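Local coordinates for DNA mismatch repair protein PMS1 (Saccharomyces cerevisiae, PDB 3H4L) that binds ATP and probably DNA through its N-terminal domain and takes part in DNA mismatch repair, at residues T28-L33 with T176-Y181; G180-N185 with S218-A223; L258-R263 with R344-I349; C300-Y305 with V311-V316. All coordinates share one frame; numbering follows the deposited sequence.

Interactions 1 and 2 share helix 167-184 and meet through packing of Q179 on V220 and F221; their centres lie about 13 Å apart. Interaction 1 is the more central, about 4 Å from the centre of the chain, and joins that helix to helix 26-39 of the ATPase fold, whereas interaction 2 turns it toward helix 213-221 and the second domain. Interactions 3 and 4 lie about 24 to 25 Å from the centre, 4 being nested in the loop that 3 closes; I347 and C300 touch between them. No hydrogen bond crosses any of the four. Interactions 1 to 3 rest on aliphatic groups meeting one another or an aromatic side chain, while interaction 4, partly buried, adds a CH-pi contact and oxygens at ring edges.

Interaction 1: residues T28-L33 with T176-Y181; sequences TAVKEL and TVIQGY
K31 carries the largest share of this contact between two nearly parallel helices, whose short axes approach to 10.4 Å with a crossing angle of -20°. Its CB lies 4.1 Å from Y181 OH, and CG, one carbon further out, reaches V177 CG1 at 3.9 Å while also staying near the same phenol oxygen. CG is set anti to the carbonyl carbon (chi1 -89°) and the chain beyond is extended; CD, CE and NZ make no close contact with 176-181, and the aliphatic root does the touching. The K31 and V177 side chains cross at about a right angle. The side chain of K31 also packs on K335.

Y181 approaches from the next turn of its helix. Its OH stands 3.6 Å from K31 O, a contact that is not a hydrogen bond; the phenol is hydrogen-bonded instead to D35 OD1, further along the helix that carries K31. That bond ties the tip of the ring to the facing helix and is consistent with the hydroxyl lying near the K31 backbone.

Deeper in the interface V30 CG1 meets I178 CG1 at 4.0 Å, with I178 CD1 only slightly further away, an apolar pair that again crosses at roughly a right angle. V30 also packs on I57 of strand 56-61, which places helix 26-39 against the eight-stranded sheet of the GHKL-type ATPase fold. E32, on the same helix, belongs to the nucleotide pocket, while helix 167-184 lies alongside and reaches helix 213-221 through Q179.

Interaction 2: residues G180-N185 with S218-A223; sequences GYAIIN and SSVFGA
The C-terminal turns of two helices, 167-184 and 213-221, meet here, with I183 fitted against V220 and F221 at the junction between the ATPase fold and the second domain. The nearest CA atoms, those of I183 and V220, are 7.5 Å apart, and every residue that touches is buried.

I183 supplies the central group. Its CG1 branch is anti to the carbonyl carbon (chi1 -64°) and the chain continues extended, which carries CD1 out to the facing helix. There CD1 lies 3.5 Å from F221 CE2, near the plane of the ring and at its edge, so the methyl abuts the rim of the phenyl group. The two side chains cross at about a right angle. The same CD1 also meets V220 CG1, at 4.2 Å, while V220 CG2 faces A182 CB at 4.3 Å. V220 CG1 in turn sits 3.4 Å above one face of the F221 ring, offset toward the rim, so the valine touches both its own neighbour and the opposing helix.

The end of helix 167-184 is tied down by N185, whose ND2 donates to Y181 O at 2.6 Å; the backbone N of N185 uses the same carbonyl, which thus accepts two bonds. Beyond the segments, F317 of strand 316-321 packs on both I183 and F221.

No hydrogen bond joins the two segments; V220 O instead bonds to H78 of the second subunit. Methyl groups and a ring edge make the join by van der Waals contact, so the fit probably depends mostly on shape and burial.

Interaction 3: residues L258-R263 with R344-I349; sequences LDYKIR and RAVIDI
V346 presents both its methyl groups to the other segment, and two side chains meet them. I262 CD1 lies 4.2 Å from V346 CG1 and about equally far from CG2, so the end of the isoleucine faces the fork of the valine. Y260, two residues before I262, also points toward the helix, its OH 4.0 Å from V346 CG2. Both Y260 and I262 cross V346 at about a right angle. The closest CA atoms, of I262 and V346, stand 8.9 Å apart and the buried surface is only 84 Å², which makes this a light contact carried by the ends of side chains.

The torsions explain the reach. Y260 CG is anti to its own backbone N (chi1 -162°), which directs the ring toward the helix, whereas the I262 chain, extended beyond CG1, delivers CD1 at its tip.

Next come the groups that fix this first shell. The hydroxyl of Y260 is hydrogen-bonded to H341 O, just ahead of helix 343-362, so the ring that packs on V346 is also tied to the approach to that helix. Y260 is the central residue of an inverse gamma turn, and its backbone N is bonded to the side chain of N239. L236 of the neighbouring strand 229-237 packs on I262, and L238, in the loop after that strand, touches both Y260 and V346.

In the fold, strand 261-269 lies between strands 229-237 and 316-321 of a four-stranded mixed sheet. Helix 343-362 packs on this sheet through V346, and I349 reaches L236 on the adjoining strand.

Interaction 4: residues C300-Y305 with V311-V316; sequences CCNEVY and VQFPAV
The main aromatic contact is a CH-pi interaction between P314 and Y305. P314 CB lies 3.7 Å from the centroid of the Y305 ring and 15° off its normal, so the proline stands over one face. With CG anti to the backbone N (chi1 -176°), the tyrosine ring is directed toward the incoming chain, and the two side chains slide past each other in opposite directions. P314 CD completes the apolar fit at 3.4 Å from Y305 CD2.

Polar atoms meet the rings from the side. Q312 O is in the plane of the Y305 ring at its edge, 3.3 Å from CE2. Likewise N302 OD1 is near the edge of the F313 ring, 4.0 Å from CD2, with amide and ring planes 81° apart. That same oxygen lies 3.8 Å from P314 CD and accepts a hydrogen bond from Q283 NE2, outside the two segments. Q312 is held by G274 O through its NE2.

Replacing Y305 by an alanine would probably leave P314 without the flat surface it lies on and open a gap between helix and loop.

The loop after helix 295-306 thus folds back so that P314 rests on Y305, near the C-terminal end of that helix, before the chain enters strand 316-321, within the S5-type second domain of the mismatch repair protein family.

Interaction 1: residues T28-L33 with T176-Y181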
loop_
_atom_site.group_PDB
_atom_site.type_symbol
_atom_site.label_atom_id
_atom_site.label_comp_id
_atom_site.label_asym_id
_atom_site.label_seq_id
_atom_site.Cartn_x
_atom_site.Cartn_y
_atom_site.Cartn_z
ATOM N N THR B 28 -9.283 15.149 5.718
ATOM C CA THR B 28 -9.729 16.456 5.242
ATOM C C THR B 28 -8.600 17.077 4.429
ATOM O O THR B 28 -8.826 17.641 3.358
ATOM C CB THR B 28 -10.071 17.388 6.424
ATOM O OG1 THR B 28 -11.090 16.777 7.221
ATOM C CG2 THR B 28 -10.570 18.739 5.937
ATOM N N ALA B 29 -7.378 16.969 4.939
ATOM C CA ALA B 29 -6.239 17.527 4.228
ATOM C C ALA B 29 -6.171 16.923 2.830
ATOM O O ALA B 29 -6.014 17.643 1.850
ATOM C CB ALA B 29 -4.946 17.248 4.996
ATOM N N VAL B 30 -6.308 15.603 2.740
ATOM C CA VAL B 30 -6.269 14.911 1.454
ATOM C C VAL B 30 -7.378 15.392 0.529
ATOM O O VAL B 30 -7.149 15.614 -0.664
ATOM C CB VAL B 30 -6.419 13.392 1.630
ATOM C CG1 VAL B 30 -6.425 12.707 0.268
ATOM C CG2 VAL B 30 -5.285 12.858 2.501
ATOM N N LYS B 31 -8.584 15.534 1.074
ATOM C CA LYS B 31 -9.701 16.010 0.273
ATOM C C LYS B 31 -9.305 17.314 -0.402
ATOM O O LYS B 31 -9.464 17.464 -1.614
ATOM C CB LYS B 31 -10.918 16.300 1.136
ATOM C CG LYS B 31 -11.864 15.163 1.375
ATOM C CD LYS B 31 -13.095 15.724 2.080
ATOM C CE LYS B 31 -14.127 14.661 2.393
ATOM N NZ LYS B 31 -15.335 15.276 3.023
ATOM N N GLU B 32 -8.794 18.250 0.398
ATOM C CA GLU B 32 -8.390 19.572 -0.081
ATOM C C GLU B 32 -7.368 19.522 -1.208
ATOM O O GLU B 32 -7.452 20.295 -2.174
ATOM C CB GLU B 32 -7.846 20.410 1.079
ATOM C CG GLU B 32 -8.862 20.643 2.210
ATOM C CD GLU B 32 -10.048 21.496 1.783
ATOM O OE1 GLU B 32 -10.213 21.758 0.570
ATOM O OE2 GLU B 32 -10.831 21.902 2.669
ATOM N N LEU B 33 -6.412 18.606 -1.090
ATOM C CA LEU B 33 -5.388 18.456 -2.112
ATOM C C LEU B 33 -5.926 17.841 -3.416
ATOM O O LEU B 33 -5.638 18.340 -4.512
ATOM C CB LEU B 33 -4.233 17.622 -1.560
ATOM C CG LEU B 33 -3.572 18.309 -0.364
ATOM C CD1 LEU B 33 -2.511 17.396 0.225
ATOM C CD2 LEU B 33 -2.980 19.657 -0.800
ATOM N N THR B 176 -10.985 5.427 1.994
ATOM C CA THR B 176 -12.367 5.376 1.540
ATOM C C THR B 176 -12.652 6.587 0.665
ATOM O O THR B 176 -13.228 6.468 -0.411
ATOM C CB THR B 176 -13.317 5.397 2.720
ATOM O OG1 THR B 176 -13.041 4.276 3.559
ATOM C CG2 THR B 176 -14.750 5.327 2.243
ATOM N N VAL B 177 -12.235 7.753 1.139
ATOM C CA VAL B 177 -12.433 8.988 0.410
ATOM C C VAL B 177 -11.642 9.000 -0.891
ATOM O O VAL B 177 -12.089 9.568 -1.886
ATOM C CB VAL B 177 -12.015 10.187 1.261
ATOM C CG1 VAL B 177 -11.804 11.418 0.383
ATOM C CG2 VAL B 177 -13.071 10.448 2.306
ATOM N N ILE B 178 -10.461 8.393 -0.894
ATOM C CA ILE B 178 -9.687 8.382 -2.123
ATOM C C ILE B 178 -10.389 7.454 -3.120
ATOM O O ILE B 178 -10.428 7.736 -4.326
ATOM C CB ILE B 178 -8.214 7.941 -1.874
ATOM C CG1 ILE B 178 -7.433 9.088 -1.226
ATOM C CG2 ILE B 178 -7.543 7.568 -3.184
ATOM C CD1 ILE B 178 -6.009 8.730 -0.819
ATOM N N GLN B 179 -10.969 6.364 -2.618
ATOM C CA GLN B 179 -11.688 5.433 -3.486
ATOM C C GLN B 179 -12.860 6.162 -4.144
ATOM O O GLN B 179 -13.141 5.957 -5.337
ATOM C CB GLN B 179 -12.188 4.228 -2.684
ATOM C CG GLN B 179 -11.059 3.386 -2.088
ATOM C CD GLN B 179 -11.550 2.341 -1.107
ATOM O OE1 GLN B 179 -12.336 2.638 -0.213
ATOM N NE2 GLN B 179 -11.076 1.111 -1.261
ATOM N N GLY B 180 -13.523 7.034 -3.380
ATOM C CA GLY B 180 -14.641 7.788 -3.924
ATOM C C GLY B 180 -14.250 8.648 -5.125
ATOM O O GLY B 180 -14.919 8.654 -6.158
ATOM N N TYR B 181 -13.150 9.377 -5.001
ATOM C CA TYR B 181 -12.704 10.228 -6.087
ATOM C C TYR B 181 -12.291 9.403 -7.306
ATOM O O TYR B 181 -12.532 9.790 -8.450
ATOM C CB TYR B 181 -11.512 11.068 -5.630
ATOM C CG TYR B 181 -11.841 12.296 -4.803
ATOM C CD1 TYR B 181 -12.348 13.447 -5.404
ATOM C CD2 TYR B 181 -11.574 12.329 -3.426
ATOM C CE1 TYR B 181 -12.573 14.597 -4.668
ATOM C CE2 TYR B 181 -11.795 13.470 -2.682
ATOM C CZ TYR B 181 -12.293 14.607 -3.308
ATOM O OH TYR B 181 -12.499 15.764 -2.575
#

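Interaction 2: residues G180-N185 with S218-A223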
loop_
_atom_site.group_PDB
_atom_site.type_symbol
_atom_site.label_atom_id
_atom_site.label_comp_id
_atom_site.label_asym_id
_atom_site.label_seq_id
_atom_site.Cartn_x
_atom_site.Cartn_y
_atom_site.Cartn_z
ATOM N N GLY B 180 -13.523 7.034 -3.380
ATOM C CA GLY B 180 -14.641 7.788 -3.924
ATOM C C GLY B 180 -14.250 8.648 -5.125
ATOM O O GLY B 180 -14.919 8.654 -6.158
ATOM N N TYR B 181 -13.150 9.377 -5.001
ATOM C CA TYR B 181 -12.704 10.228 -6.087
ATOM C C TYR B 181 -12.291 9.403 -7.306
ATOM O O TYR B 181 -12.532 9.790 -8.450
ATOM C CB TYR B 181 -11.512 11.068 -5.630
ATOM C CG TYR B 181 -11.841 12.296 -4.803
ATOM C CD1 TYR B 181 -12.348 13.447 -5.404
ATOM C CD2 TYR B 181 -11.574 12.329 -3.426
ATOM C CE1 TYR B 181 -12.573 14.597 -4.668
ATOM C CE2 TYR B 181 -11.795 13.470 -2.682
ATOM C CZ TYR B 181 -12.293 14.607 -3.308
ATOM O OH TYR B 181 -12.499 15.764 -2.575
ATOM N N ALA B 182 -11.669 8.256 -7.057
ATOM C CA ALA B 182 -11.185 7.402 -8.136
ATOM C C ALA B 182 -12.272 6.666 -8.903
ATOM O O ALA B 182 -12.130 6.412 -10.101
ATOM C CB ALA B 182 -10.181 6.396 -7.588
ATOM N N ILE B 183 -13.352 6.305 -8.228
ATOM C CA ILE B 183 -14.398 5.588 -8.925
ATOM C C ILE B 183 -15.187 6.467 -9.895
ATOM O O ILE B 183 -15.579 6.012 -10.968
ATOM C CB ILE B 183 -15.352 4.919 -7.939
ATOM C CG1 ILE B 183 -14.590 3.858 -7.148
ATOM C CG2 ILE B 183 -16.521 4.292 -8.682
ATOM C CD1 ILE B 183 -15.414 3.175 -6.098
ATOM N N ILE B 184 -15.402 7.729 -9.542
ATOM C CA ILE B 184 -16.167 8.606 -10.413
ATOM C C ILE B 184 -15.326 9.332 -11.456
ATOM O O ILE B 184 -15.823 9.674 -12.524
ATOM C CB ILE B 184 -16.931 9.662 -9.604
ATOM C CG1 ILE B 184 -17.952 10.376 -10.501
ATOM C CG2 ILE B 184 -15.961 10.676 -9.031
ATOM C CD1 ILE B 184 -19.099 9.490 -10.985
ATOM N N ASN B 185 -14.057 9.567 -11.157
ATOM C CA ASN B 185 -13.196 10.277 -12.095
ATOM C C ASN B 185 -12.450 9.391 -13.090
ATOM O O ASN B 185 -11.239 9.179 -12.988
ATOM C CB ASN B 185 -12.224 11.164 -11.328
ATOM C CG ASN B 185 -12.926 12.311 -10.636
ATOM O OD1 ASN B 185 -13.410 13.238 -11.285
ATOM N ND2 ASN B 185 -13.001 12.249 -9.313
ATOM N N SER B 218 -13.817 -2.264 -10.181
ATOM C CA SER B 218 -13.117 -3.543 -10.198
ATOM C C SER B 218 -11.655 -3.436 -9.764
ATOM O O SER B 218 -11.100 -4.379 -9.186
ATOM C CB SER B 218 -13.208 -4.179 -11.586
ATOM O OG SER B 218 -14.448 -4.853 -11.737
ATOM N N SER B 219 -11.038 -2.295 -10.052
ATOM C CA SER B 219 -9.652 -2.063 -9.669
ATOM C C SER B 219 -9.614 -1.729 -8.185
ATOM O O SER B 219 -8.825 -2.284 -7.421
ATOM C CB SER B 219 -9.069 -0.885 -10.452
ATOM O OG SER B 219 -9.194 -1.098 -11.842
ATOM N N VAL B 220 -10.495 -0.823 -7.787
ATOM C CA VAL B 220 -10.569 -0.352 -6.418
ATOM C C VAL B 220 -11.148 -1.342 -5.411
ATOM O O VAL B 220 -10.897 -1.216 -4.218
ATOM C CB VAL B 220 -11.360 0.998 -6.380
ATOM C CG1 VAL B 220 -11.795 1.343 -4.969
ATOM C CG2 VAL B 220 -10.490 2.115 -6.953
ATOM N N PHE B 221 -11.902 -2.334 -5.872
ATOM C CA PHE B 221 -12.498 -3.292 -4.942
ATOM C C PHE B 221 -12.364 -4.751 -5.354
ATOM O O PHE B 221 -13.116 -5.604 -4.880
ATOM C CB PHE B 221 -13.973 -2.970 -4.742
ATOM C CG PHE B 221 -14.223 -1.732 -3.931
ATOM C CD1 PHE B 221 -14.012 -1.730 -2.558
ATOM C CD2 PHE B 221 -14.698 -0.571 -4.537
ATOM C CE1 PHE B 221 -14.277 -0.596 -1.802
ATOM C CE2 PHE B 221 -14.963 0.567 -3.787
ATOM C CZ PHE B 221 -14.753 0.555 -2.419
ATOM N N GLY B 222 -11.404 -5.031 -6.232
ATOM C CA GLY B 222 -11.178 -6.389 -6.688
ATOM C C GLY B 222 -12.380 -6.978 -7.397
ATOM O O GLY B 222 -13.380 -6.286 -7.617
ATOM N N ALA B 223 -12.277 -8.263 -7.742
ATOM C CA ALA B 223 -13.334 -8.995 -8.435
ATOM C C ALA B 223 -14.625 -9.091 -7.626
ATOM O O ALA B 223 -15.709 -9.273 -8.186
ATOM C CB ALA B 223 -12.845 -10.388 -8.792
#

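Interaction 3: residues L258-R263 with R344-I349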
loop_
_atom_site.group_PDB
_atom_site.type_symbol
_atom_site.label_atom_id
_atom_site.label_comp_id
_atom_site.label_asym_id
_atom_site.label_seq_id
_atom_site.Cartn_x
_atom_site.Cartn_y
_atom_site.Cartn_z
ATOM N N LEU B 258 -35.718 25.392 -18.831
ATOM C CA LEU B 258 -34.826 24.373 -18.277
ATOM C C LEU B 258 -35.424 22.960 -18.292
ATOM O O LEU B 258 -36.492 22.725 -17.721
ATOM C CB LEU B 258 -34.427 24.756 -16.847
ATOM N N ASP B 259 -34.730 22.031 -18.953
ATOM C CA ASP B 259 -35.160 20.629 -19.033
ATOM C C ASP B 259 -34.726 19.973 -17.722
ATOM O O ASP B 259 -33.588 19.515 -17.594
ATOM C CB ASP B 259 -34.476 19.916 -20.211
ATOM C CG ASP B 259 -35.092 18.546 -20.518
ATOM O OD1 ASP B 259 -35.610 17.897 -19.583
ATOM O OD2 ASP B 259 -35.045 18.110 -21.692
ATOM N N TYR B 260 -35.636 19.933 -16.754
ATOM C CA TYR B 260 -35.335 19.369 -15.444
ATOM C C TYR B 260 -35.413 17.844 -15.378
ATOM O O TYR B 260 -36.318 17.285 -14.755
ATOM C CB TYR B 260 -36.262 19.977 -14.386
ATOM C CG TYR B 260 -35.773 19.800 -12.967
ATOM C CD1 TYR B 260 -36.441 20.398 -11.901
ATOM C CD2 TYR B 260 -34.628 19.049 -12.688
ATOM C CE1 TYR B 260 -35.982 20.257 -10.590
ATOM C CE2 TYR B 260 -34.162 18.898 -11.387
ATOM C CZ TYR B 260 -34.842 19.504 -10.342
ATOM O OH TYR B 260 -34.387 19.347 -9.053
ATOM N N LYS B 261 -34.452 17.184 -16.023
ATOM C CA LYS B 261 -34.374 15.727 -16.025
ATOM C C LYS B 261 -33.102 15.298 -15.292
ATOM O O LYS B 261 -32.022 15.854 -15.514
ATOM C CB LYS B 261 -34.350 15.180 -17.462
ATOM C CG LYS B 261 -35.708 15.137 -18.173
ATOM C CD LYS B 261 -35.639 14.251 -19.423
ATOM C CE LYS B 261 -36.988 14.106 -20.127
ATOM N NZ LYS B 261 -37.383 15.335 -20.868
ATOM N N ILE B 262 -33.230 14.321 -14.405
ATOM C CA ILE B 262 -32.072 13.841 -13.667
ATOM C C ILE B 262 -31.689 12.443 -14.128
ATOM O O ILE B 262 -32.449 11.486 -13.972
ATOM C CB ILE B 262 -32.333 13.799 -12.146
ATOM C CG1 ILE B 262 -32.756 15.181 -11.649
ATOM C CG2 ILE B 262 -31.068 13.345 -11.417
ATOM C CD1 ILE B 262 -33.153 15.210 -10.187
ATOM N N ARG B 263 -30.502 12.342 -14.711
ATOM C CA ARG B 263 -29.993 11.072 -15.188
ATOM C C ARG B 263 -29.188 10.415 -14.063
ATOM O O ARG B 263 -28.187 10.969 -13.588
ATOM C CB ARG B 263 -29.118 11.295 -16.422
ATOM N N ARG B 344 -37.711 17.508 -2.041
ATOM C CA ARG B 344 -38.775 16.636 -1.543
ATOM C C ARG B 344 -39.371 15.784 -2.673
ATOM O O ARG B 344 -39.576 14.578 -2.514
ATOM C CB ARG B 344 -39.864 17.469 -0.873
ATOM N N ALA B 345 -39.643 16.415 -3.813
ATOM C CA ALA B 345 -40.191 15.707 -4.964
ATOM C C ALA B 345 -39.153 14.695 -5.443
ATOM O O ALA B 345 -39.448 13.512 -5.586
ATOM C CB ALA B 345 -40.520 16.689 -6.076
ATOM N N VAL B 346 -37.934 15.169 -5.684
ATOM C CA VAL B 346 -36.846 14.301 -6.129
ATOM C C VAL B 346 -36.836 13.020 -5.296
ATOM O O VAL B 346 -36.958 11.915 -5.823
ATOM C CB VAL B 346 -35.467 14.992 -5.962
ATOM C CG1 VAL B 346 -34.357 14.035 -6.363
ATOM C CG2 VAL B 346 -35.403 16.254 -6.801
ATOM N N ILE B 347 -36.692 13.183 -3.989
ATOM C CA ILE B 347 -36.659 12.054 -3.076
ATOM C C ILE B 347 -37.794 11.055 -3.331
ATOM O O ILE B 347 -37.601 9.844 -3.218
ATOM C CB ILE B 347 -36.734 12.545 -1.611
ATOM C CG1 ILE B 347 -35.580 13.520 -1.336
ATOM C CG2 ILE B 347 -36.669 11.356 -0.655
ATOM C CD1 ILE B 347 -35.669 14.252 0.003
ATOM N N ASP B 348 -38.971 11.561 -3.688
ATOM C CA ASP B 348 -40.125 10.701 -3.936
ATOM C C ASP B 348 -40.122 10.014 -5.297
ATOM O O ASP B 348 -40.483 8.837 -5.411
ATOM C CB ASP B 348 -41.418 11.505 -3.769
ATOM C CG ASP B 348 -41.642 11.942 -2.337
ATOM O OD1 ASP B 348 -41.849 11.057 -1.475
ATOM O OD2 ASP B 348 -41.600 13.165 -2.073
ATOM N N ILE B 349 -39.728 10.750 -6.329
ATOM C CA ILE B 349 -39.682 10.184 -7.669
ATOM C C ILE B 349 -38.557 9.158 -7.748
ATOM O O ILE B 349 -38.633 8.195 -8.508
ATOM C CB ILE B 349 -39.488 11.289 -8.733
ATOM C CG1 ILE B 349 -40.770 12.128 -8.823
ATOM C CG2 ILE B 349 -39.131 10.675 -10.080
ATOM C CD1 ILE B 349 -40.801 13.106 -9.978
#

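Interaction 4: residues C300-Y305 with V311-V316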
loop_
_atom_site.group_PDB
_atom_site.type_symbol
_atom_site.label_atom_id
_atom_site.label_comp_id
_atom_site.label_asym_id
_atom_site.label_seq_id
_atom_site.Cartn_x
_atom_site.Cartn_y
_atom_site.Cartn_z
ATOM N N CYS B 300 -33.066 7.177 1.761
ATOM C CA CYS B 300 -34.023 6.649 0.803
ATOM C C CYS B 300 -33.517 5.343 0.182
ATOM O O CYS B 300 -34.253 4.355 0.120
ATOM C CB CYS B 300 -34.306 7.677 -0.293
ATOM S SG CYS B 300 -35.516 7.103 -1.512
ATOM N N CYS B 301 -32.266 5.337 -0.271
ATOM C CA CYS B 301 -31.677 4.145 -0.873
ATOM C C CYS B 301 -31.825 2.964 0.078
ATOM O O CYS B 301 -32.351 1.916 -0.288
ATOM C CB CYS B 301 -30.187 4.375 -1.158
ATOM S SG CYS B 301 -29.707 4.766 -2.864
ATOM N N ASN B 302 -31.356 3.151 1.306
ATOM C CA ASN B 302 -31.406 2.112 2.327
ATOM C C ASN B 302 -32.788 1.534 2.595
ATOM O O ASN B 302 -32.962 0.317 2.591
ATOM C CB ASN B 302 -30.814 2.638 3.637
ATOM C CG ASN B 302 -29.323 2.907 3.533
ATOM O OD1 ASN B 302 -28.550 2.039 3.119
ATOM N ND2 ASN B 302 -28.911 4.110 3.920
ATOM N N GLU B 303 -33.769 2.395 2.830
ATOM C CA GLU B 303 -35.116 1.919 3.117
ATOM C C GLU B 303 -35.705 1.130 1.947
ATOM O O GLU B 303 -36.159 -0.007 2.119
ATOM C CB GLU B 303 -36.021 3.096 3.487
ATOM C CG GLU B 303 -36.323 4.050 2.359
ATOM C CD GLU B 303 -36.819 5.383 2.870
ATOM O OE1 GLU B 303 -37.292 6.202 2.048
ATOM O OE2 GLU B 303 -36.723 5.611 4.099
ATOM N N VAL B 304 -35.684 1.732 0.761
ATOM C CA VAL B 304 -36.202 1.090 -0.443
ATOM C C VAL B 304 -35.565 -0.277 -0.648
ATOM O O VAL B 304 -36.209 -1.195 -1.148
ATOM C CB VAL B 304 -35.919 1.941 -1.698
ATOM C CG1 VAL B 304 -36.477 1.250 -2.932
ATOM C CG2 VAL B 304 -36.529 3.324 -1.535
ATOM N N TYR B 305 -34.298 -0.409 -0.267
ATOM C CA TYR B 305 -33.580 -1.673 -0.416
ATOM C C TYR B 305 -34.015 -2.691 0.637
ATOM O O TYR B 305 -34.128 -3.884 0.349
ATOM C CB TYR B 305 -32.071 -1.455 -0.299
ATOM C CG TYR B 305 -31.262 -2.710 -0.541
ATOM C CD1 TYR B 305 -31.009 -3.159 -1.835
ATOM C CD2 TYR B 305 -30.773 -3.464 0.526
ATOM C CE1 TYR B 305 -30.288 -4.326 -2.063
ATOM C CE2 TYR B 305 -30.054 -4.633 0.310
ATOM C CZ TYR B 305 -29.815 -5.060 -0.986
ATOM O OH TYR B 305 -29.116 -6.231 -1.207
ATOM N N VAL B 311 -32.172 -7.931 5.918
ATOM C CA VAL B 311 -30.906 -8.233 6.586
ATOM C C VAL B 311 -29.597 -7.778 5.907
ATOM O O VAL B 311 -28.543 -8.355 6.173
ATOM C CB VAL B 311 -30.807 -9.761 6.870
ATOM C CG1 VAL B 311 -32.047 -10.231 7.625
ATOM C CG2 VAL B 311 -30.662 -10.530 5.570
ATOM N N GLN B 312 -29.653 -6.752 5.057
ATOM C CA GLN B 312 -28.450 -6.252 4.379
ATOM C C GLN B 312 -28.604 -4.844 3.830
ATOM O O GLN B 312 -29.715 -4.385 3.570
ATOM C CB GLN B 312 -28.055 -7.158 3.212
ATOM C CG GLN B 312 -27.647 -8.553 3.591
ATOM C CD GLN B 312 -27.189 -9.349 2.400
ATOM O OE1 GLN B 312 -27.926 -9.507 1.425
ATOM N NE2 GLN B 312 -25.964 -9.857 2.464
ATOM N N PHE B 313 -27.470 -4.175 3.641
ATOM C CA PHE B 313 -27.433 -2.822 3.095
ATOM C C PHE B 313 -26.845 -2.898 1.693
ATOM O O PHE B 313 -25.974 -3.724 1.417
ATOM C CB PHE B 313 -26.568 -1.906 3.962
ATOM C CG PHE B 313 -27.025 -1.817 5.385
ATOM C CD1 PHE B 313 -26.655 -2.790 6.309
ATOM C CD2 PHE B 313 -27.855 -0.781 5.798
ATOM C CE1 PHE B 313 -27.105 -2.731 7.624
ATOM C CE2 PHE B 313 -28.311 -0.715 7.112
ATOM C CZ PHE B 313 -27.935 -1.692 8.024
ATOM N N PRO B 314 -27.312 -2.033 0.787
ATOM C CA PRO B 314 -26.810 -2.041 -0.587
ATOM C C PRO B 314 -25.498 -1.305 -0.806
ATOM O O PRO B 314 -25.239 -0.279 -0.181
ATOM C CB PRO B 314 -27.942 -1.382 -1.354
ATOM C CG PRO B 314 -28.396 -0.328 -0.385
ATOM C CD PRO B 314 -28.425 -1.076 0.935
ATOM N N ALA B 315 -24.668 -1.847 -1.690
ATOM C CA ALA B 315 -23.419 -1.188 -2.046
ATOM C C ALA B 315 -23.885 -0.144 -3.072
ATOM O O ALA B 315 -24.655 -0.464 -3.981
ATOM C CB ALA B 315 -22.459 -2.174 -2.685
ATOM N N VAL B 316 -23.436 1.101 -2.926
ATOM C CA VAL B 316 -23.875 2.153 -3.834
ATOM C C VAL B 316 -22.789 2.901 -4.587
ATOM O O VAL B 316 -21.741 3.232 -4.038
ATOM C CB VAL B 316 -24.708 3.205 -3.094
ATOM C CG1 VAL B 316 -25.397 4.128 -4.107
ATOM C CG2 VAL B 316 -25.706 2.522 -2.185
#